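Local coordinates for protein ADP-ribosylating toxin CARDS (Mycoplasma pneumoniae, PDB 4TLV) that transfers ADP-ribosyl groups from NAD(+) to multiple target proteins and causes vacuolation and loss of epithelial integrity in mammalian cells, acting as the main virulence factor of its bacterium, at residues I282-T287 with L390-K395; F288-D293 with V299-V304. All coordinates share one frame; numbering follows the deposited sequence.

Contact 1: residues I282-T287 with L390-K395; sequences IKTQKT and LFWNTK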
# COMPACT_ATOMS: atom_id res chain seq x y z
N ILE A 282 -8.76 -16.24 24.87
CA ILE A 282 -8.33 -17.63 24.76
C ILE A 282 -8.62 -18.46 26.00
O ILE A 282 -9.06 -19.61 25.90
CB ILE A 282 -6.83 -17.70 24.43
CG1 ILE A 282 -6.62 -17.28 22.98
CG2 ILE A 282 -6.31 -19.12 24.63
CD1 ILE A 282 -7.61 -17.92 22.05
N LYS A 283 -8.38 -17.89 27.18
CA LYS A 283 -8.57 -18.63 28.42
C LYS A 283 -9.96 -18.40 29.02
O LYS A 283 -10.69 -19.35 29.31
CB LYS A 283 -7.47 -18.28 29.43
CG LYS A 283 -7.38 -19.24 30.60
CD LYS A 283 -6.10 -19.05 31.39
CE LYS A 283 -5.99 -20.05 32.53
NZ LYS A 283 -4.77 -19.84 33.37
N THR A 284 -10.33 -17.13 29.20
CA THR A 284 -11.62 -16.78 29.79
C THR A 284 -12.78 -17.21 28.90
O THR A 284 -13.89 -17.40 29.37
CB THR A 284 -11.75 -15.27 30.01
OG1 THR A 284 -11.86 -14.61 28.74
CG2 THR A 284 -10.56 -14.72 30.77
N GLN A 285 -12.51 -17.33 27.60
CA GLN A 285 -13.55 -17.64 26.62
C GLN A 285 -14.64 -16.57 26.52
O GLN A 285 -15.71 -16.81 25.96
CB GLN A 285 -14.16 -19.02 26.90
CG GLN A 285 -13.22 -20.18 26.57
CD GLN A 285 -12.92 -20.28 25.08
OE1 GLN A 285 -13.95 -20.55 24.28
NE2 GLN A 285 -11.78 -20.10 24.65
N LYS A 286 -14.36 -15.39 27.06
CA LYS A 286 -15.29 -14.28 26.95
C LYS A 286 -15.27 -13.72 25.53
O LYS A 286 -14.23 -13.73 24.87
CB LYS A 286 -14.92 -13.18 27.95
CG LYS A 286 -15.18 -13.57 29.40
CD LYS A 286 -14.80 -12.46 30.36
CE LYS A 286 -15.08 -12.88 31.80
NZ LYS A 286 -14.83 -11.77 32.77
N THR A 287 -16.42 -13.24 25.07
CA THR A 287 -16.56 -12.78 23.69
C THR A 287 -16.85 -11.29 23.65
O THR A 287 -17.63 -10.78 24.46
CB THR A 287 -17.66 -13.57 22.96
OG1 THR A 287 -17.33 -14.97 22.99
CG2 THR A 287 -17.79 -13.11 21.49
N LEU A 390 -3.45 -9.77 19.42
CA LEU A 390 -4.28 -8.81 20.13
C LEU A 390 -4.55 -9.32 21.55
O LEU A 390 -4.69 -10.53 21.75
CB LEU A 390 -5.61 -8.61 19.41
CG LEU A 390 -5.60 -7.93 18.03
CD1 LEU A 390 -7.03 -7.93 17.46
CD2 LEU A 390 -5.05 -6.50 18.14
N PHE A 391 -4.62 -8.40 22.50
CA PHE A 391 -4.83 -8.75 23.91
C PHE A 391 -5.81 -7.78 24.59
O PHE A 391 -5.95 -6.63 24.17
CB PHE A 391 -3.50 -8.71 24.67
CG PHE A 391 -2.60 -9.88 24.40
CD1 PHE A 391 -1.81 -9.92 23.25
CD2 PHE A 391 -2.52 -10.94 25.30
CE1 PHE A 391 -0.98 -11.00 22.99
CE2 PHE A 391 -1.68 -12.03 25.06
CZ PHE A 391 -0.91 -12.07 23.91
N TRP A 392 -6.48 -8.25 25.63
CA TRP A 392 -7.19 -7.35 26.54
C TRP A 392 -6.77 -7.67 27.98
O TRP A 392 -6.23 -8.74 28.25
CB TRP A 392 -8.71 -7.45 26.40
CG TRP A 392 -9.32 -8.68 27.02
CD1 TRP A 392 -9.08 -9.97 26.69
CD2 TRP A 392 -10.29 -8.71 28.08
NE1 TRP A 392 -9.83 -10.82 27.47
CE2 TRP A 392 -10.58 -10.07 28.34
CE3 TRP A 392 -10.93 -7.73 28.84
CZ2 TRP A 392 -11.49 -10.47 29.32
CZ3 TRP A 392 -11.84 -8.13 29.82
CH2 TRP A 392 -12.11 -9.49 30.05
N ASN A 393 -7.02 -6.73 28.87
CA ASN A 393 -6.74 -6.92 30.29
C ASN A 393 -7.94 -7.54 30.98
O ASN A 393 -8.96 -6.88 31.17
CB ASN A 393 -6.38 -5.58 30.93
CG ASN A 393 -5.95 -5.73 32.37
OD1 ASN A 393 -6.50 -6.55 33.12
ND2 ASN A 393 -4.96 -4.95 32.78
N THR A 394 -7.81 -8.82 31.32
CA THR A 394 -8.92 -9.59 31.89
C THR A 394 -9.45 -9.01 33.19
O THR A 394 -10.59 -9.27 33.58
CB THR A 394 -8.51 -11.05 32.15
OG1 THR A 394 -7.36 -11.07 33.01
CG2 THR A 394 -8.18 -11.76 30.84
N LYS A 395 -8.63 -8.20 33.86
CA LYS A 395 -9.05 -7.59 35.11
C LYS A 395 -9.70 -6.21 34.93
O LYS A 395 -10.33 -5.70 35.86
CB LYS A 395 -7.88 -7.51 36.09
CG LYS A 395 -7.50 -8.85 36.70
CD LYS A 395 -6.33 -8.71 37.66
CE LYS A 395 -6.19 -9.93 38.57
NZ LYS A 395 -6.13 -11.19 37.78

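Contact 2: residues F288-D293 with V299-V304; sequences FMLQAD and VFLVEV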
# COMPACT_ATOMS: atom_id res chain seq x y z
N PHE A 288 -16.21 -10.61 22.71
CA PHE A 288 -16.34 -9.16 22.59
C PHE A 288 -16.60 -8.73 21.16
O PHE A 288 -16.16 -9.38 20.22
CB PHE A 288 -15.05 -8.47 23.03
CG PHE A 288 -14.62 -8.78 24.44
CD1 PHE A 288 -13.82 -9.88 24.70
CD2 PHE A 288 -15.00 -7.97 25.49
CE1 PHE A 288 -13.41 -10.17 25.99
CE2 PHE A 288 -14.59 -8.26 26.79
CZ PHE A 288 -13.79 -9.36 27.04
N MET A 289 -17.26 -7.59 21.03
CA MET A 289 -17.38 -6.94 19.74
C MET A 289 -16.40 -5.78 19.69
O MET A 289 -16.32 -4.97 20.62
CB MET A 289 -18.79 -6.41 19.55
CG MET A 289 -19.84 -7.50 19.39
SD MET A 289 -21.48 -6.78 19.38
CE MET A 289 -21.71 -6.34 21.09
N LEU A 290 -15.66 -5.71 18.59
CA LEU A 290 -14.79 -4.58 18.32
C LEU A 290 -15.64 -3.36 17.96
O LEU A 290 -16.57 -3.47 17.16
CB LEU A 290 -13.90 -4.93 17.13
CG LEU A 290 -12.84 -3.89 16.76
CD1 LEU A 290 -11.80 -3.77 17.89
CD2 LEU A 290 -12.18 -4.31 15.45
N GLN A 291 -15.33 -2.21 18.56
CA GLN A 291 -16.06 -0.99 18.23
C GLN A 291 -15.10 0.20 18.22
O GLN A 291 -14.02 0.14 18.79
CB GLN A 291 -17.20 -0.75 19.24
CG GLN A 291 -18.28 -1.81 19.14
CD GLN A 291 -19.43 -1.58 20.07
OE1 GLN A 291 -19.42 -0.63 20.84
NE2 GLN A 291 -20.43 -2.45 20.01
N ALA A 292 -15.48 1.29 17.55
CA ALA A 292 -14.61 2.46 17.50
C ALA A 292 -15.40 3.75 17.34
O ALA A 292 -16.51 3.75 16.83
CB ALA A 292 -13.54 2.31 16.38
N ASP A 293 -14.81 4.87 17.77
CA ASP A 293 -15.54 6.13 17.80
C ASP A 293 -14.72 7.22 17.12
O ASP A 293 -13.69 7.62 17.64
CB ASP A 293 -15.85 6.54 19.24
CG ASP A 293 -16.76 7.78 19.33
OD1 ASP A 293 -16.82 8.57 18.37
OD2 ASP A 293 -17.43 7.96 20.37
N VAL A 299 -10.63 3.03 20.12
CA VAL A 299 -11.00 1.69 19.69
C VAL A 299 -11.17 0.91 20.98
O VAL A 299 -10.34 1.04 21.87
CB VAL A 299 -9.89 1.04 18.87
CG1 VAL A 299 -10.27 -0.42 18.48
CG2 VAL A 299 -9.60 1.88 17.62
N PHE A 300 -12.22 0.10 21.08
CA PHE A 300 -12.45 -0.61 22.33
C PHE A 300 -13.30 -1.85 22.13
O PHE A 300 -13.83 -2.10 21.04
CB PHE A 300 -13.12 0.31 23.34
CG PHE A 300 -14.29 1.05 22.78
CD1 PHE A 300 -14.11 2.27 22.16
CD2 PHE A 300 -15.56 0.52 22.85
CE1 PHE A 300 -15.21 2.96 21.63
CE2 PHE A 300 -16.64 1.19 22.33
CZ PHE A 300 -16.47 2.41 21.71
N LEU A 301 -13.44 -2.62 23.20
CA LEU A 301 -14.14 -3.90 23.16
C LEU A 301 -15.34 -3.84 24.09
O LEU A 301 -15.25 -3.33 25.20
CB LEU A 301 -13.19 -5.01 23.63
CG LEU A 301 -11.86 -5.17 22.91
CD1 LEU A 301 -10.85 -5.92 23.78
CD2 LEU A 301 -12.08 -5.90 21.60
N VAL A 302 -16.47 -4.37 23.62
CA VAL A 302 -17.69 -4.42 24.41
C VAL A 302 -18.08 -5.88 24.53
O VAL A 302 -18.19 -6.59 23.52
CB VAL A 302 -18.81 -3.63 23.73
CG1 VAL A 302 -20.15 -3.85 24.43
CG2 VAL A 302 -18.45 -2.15 23.68
N GLU A 303 -18.26 -6.36 25.76
CA GLU A 303 -18.54 -7.78 25.95
C GLU A 303 -19.94 -8.14 25.47
O GLU A 303 -20.89 -7.39 25.67
CB GLU A 303 -18.35 -8.20 27.41
CG GLU A 303 -18.59 -9.69 27.62
CD GLU A 303 -18.12 -10.17 28.99
OE1 GLU A 303 -17.68 -9.33 29.80
OE2 GLU A 303 -18.19 -11.39 29.24
N VAL A 304 -20.06 -9.30 24.84
CA VAL A 304 -21.33 -9.75 24.27
C VAL A 304 -22.36 -10.22 25.30
O VAL A 304 -23.45 -9.65 25.42
CB VAL A 304 -21.13 -10.88 23.24
CG1 VAL A 304 -22.47 -11.42 22.76
CG2 VAL A 304 -20.29 -10.39 22.07

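Contact 1: residues I282-T287 with L390-K395
T284 and T394 mark the closest backbone approach of the turn 282-287 to the end of the strand carrying 390-393, with 8.0 Å between T284 CA and T394 CA, and no hydrogen bond crosses the gap, so side chains make the contact. The two threonines meet methyl to methyl, T284 CG2 lying 3.8 Å from T394 CG2. On the other branch of T284, the hydroxyl reaches the edge of the W392 indole, near the ring plane, with T284 OG1 4.2 Å from W392 CZ2. K286 crosses the indole at about a right angle; CG anti to the carbonyl carbon and an extended chi2 (180°) bring CD to 4.0 Å from W392 CZ2 and equally close to CH2. The contact is therefore a methyl pair beside an indole that meets the T284 hydroxyl at its edge and the K286 chain obliquely.

Bonds within the turn help to hold it. T284 OG1 sits between its backbone N and carbonyl carbon (chi1 70°) and accepts a nearly straight bond from K286 N, at 3.1 Å, forming an ST turn. Across the gap, N393 OD1 accepts from K395 N at 2.8 Å in an Asx turn, which shapes the chain as it leaves the strand. T394 packs back on W392, its CA 3.6 Å above one indole face near the rim.

T284 OG1, W392 NE1 and T394 OG1 find partners on strand 415-421 and the loop before it. OE2 of E416 bonds both T284 OG1 and W392 NE1, while OE1 takes K283 N, so one carboxylate ties the turn to the indole; T394 OG1 bonds the carbonyl of D414. Strand 388-393 lies between strands 401-407 and 415-421 in the D2 beta-trefoil domain, where H401 packs edge-to-face with W392, and the turn joins strand 278-281 to strand 287-293 beside it.

Contact 2: residues F288-D293 with V299-V304
The beta hairpin of strands 287-293 and 298-303, part of the D2 beta-trefoil domain, pairs F288-D293 with V299-V304 in antiparallel register. M289 with V302 and Q291 with F300 are its hydrogen-bonded pairs, each joined by two bonds; M289 N reaches V302 O at 2.8 Å, and F300 N reaches Q291 O at 2.9 Å. Between them L290 faces L301 in a non-hydrogen-bonded pair.

On the face bearing F288, L290 and A292, F288 is set with CD2 3.6 Å from E303 CA and crosses L301 at about a right angle. L290 CG lies opposite its backbone N (chi1 -176°), which swings CD1 to 3.7 Å from V299 CG1. The backbone O of Q291 sits 4.0 Å above the centre of the F300 ring. On the other face, the side-chain amide of Q291 is turned 73° from that ring and brings OE1 to 3.4 Å from V302 CG2, while M289 CG meets V304 CG2 at 4.0 Å.

The hairpin bonds thus serve M289, Q291, F300 and V302, while F288, L290, A292 and L301 bond to neighbouring chain. F288, L290, A292, V299 and L301 form a buried apolar patch against L279, L418 and V350, with E303 at one end; the other face mixes methyls, thioether, amide and ring.

Both segments of contact 2 lie, in sequence, between the two halves of contact 1, and the centres of the contacts, in the same D2 sheet, are about 13 Å apart. The turn of contact 1 runs directly into the first hairpin strand of contact 2, and T287 O with V304 N, 2.9 Å apart, probably form a hydrogen bond that extends the ladder of contact 2. W392 is shared packing: its CZ2 lies 3.4 Å from F288 CZ, the two rings meeting edge-to-face, and its CB lies 3.7 Å from L301 CD1. Neither contact belongs to the N-terminal ADP-ribosyltransferase domain; both build the D2 trefoil, part of the C-terminal region required for interaction with annexin A2.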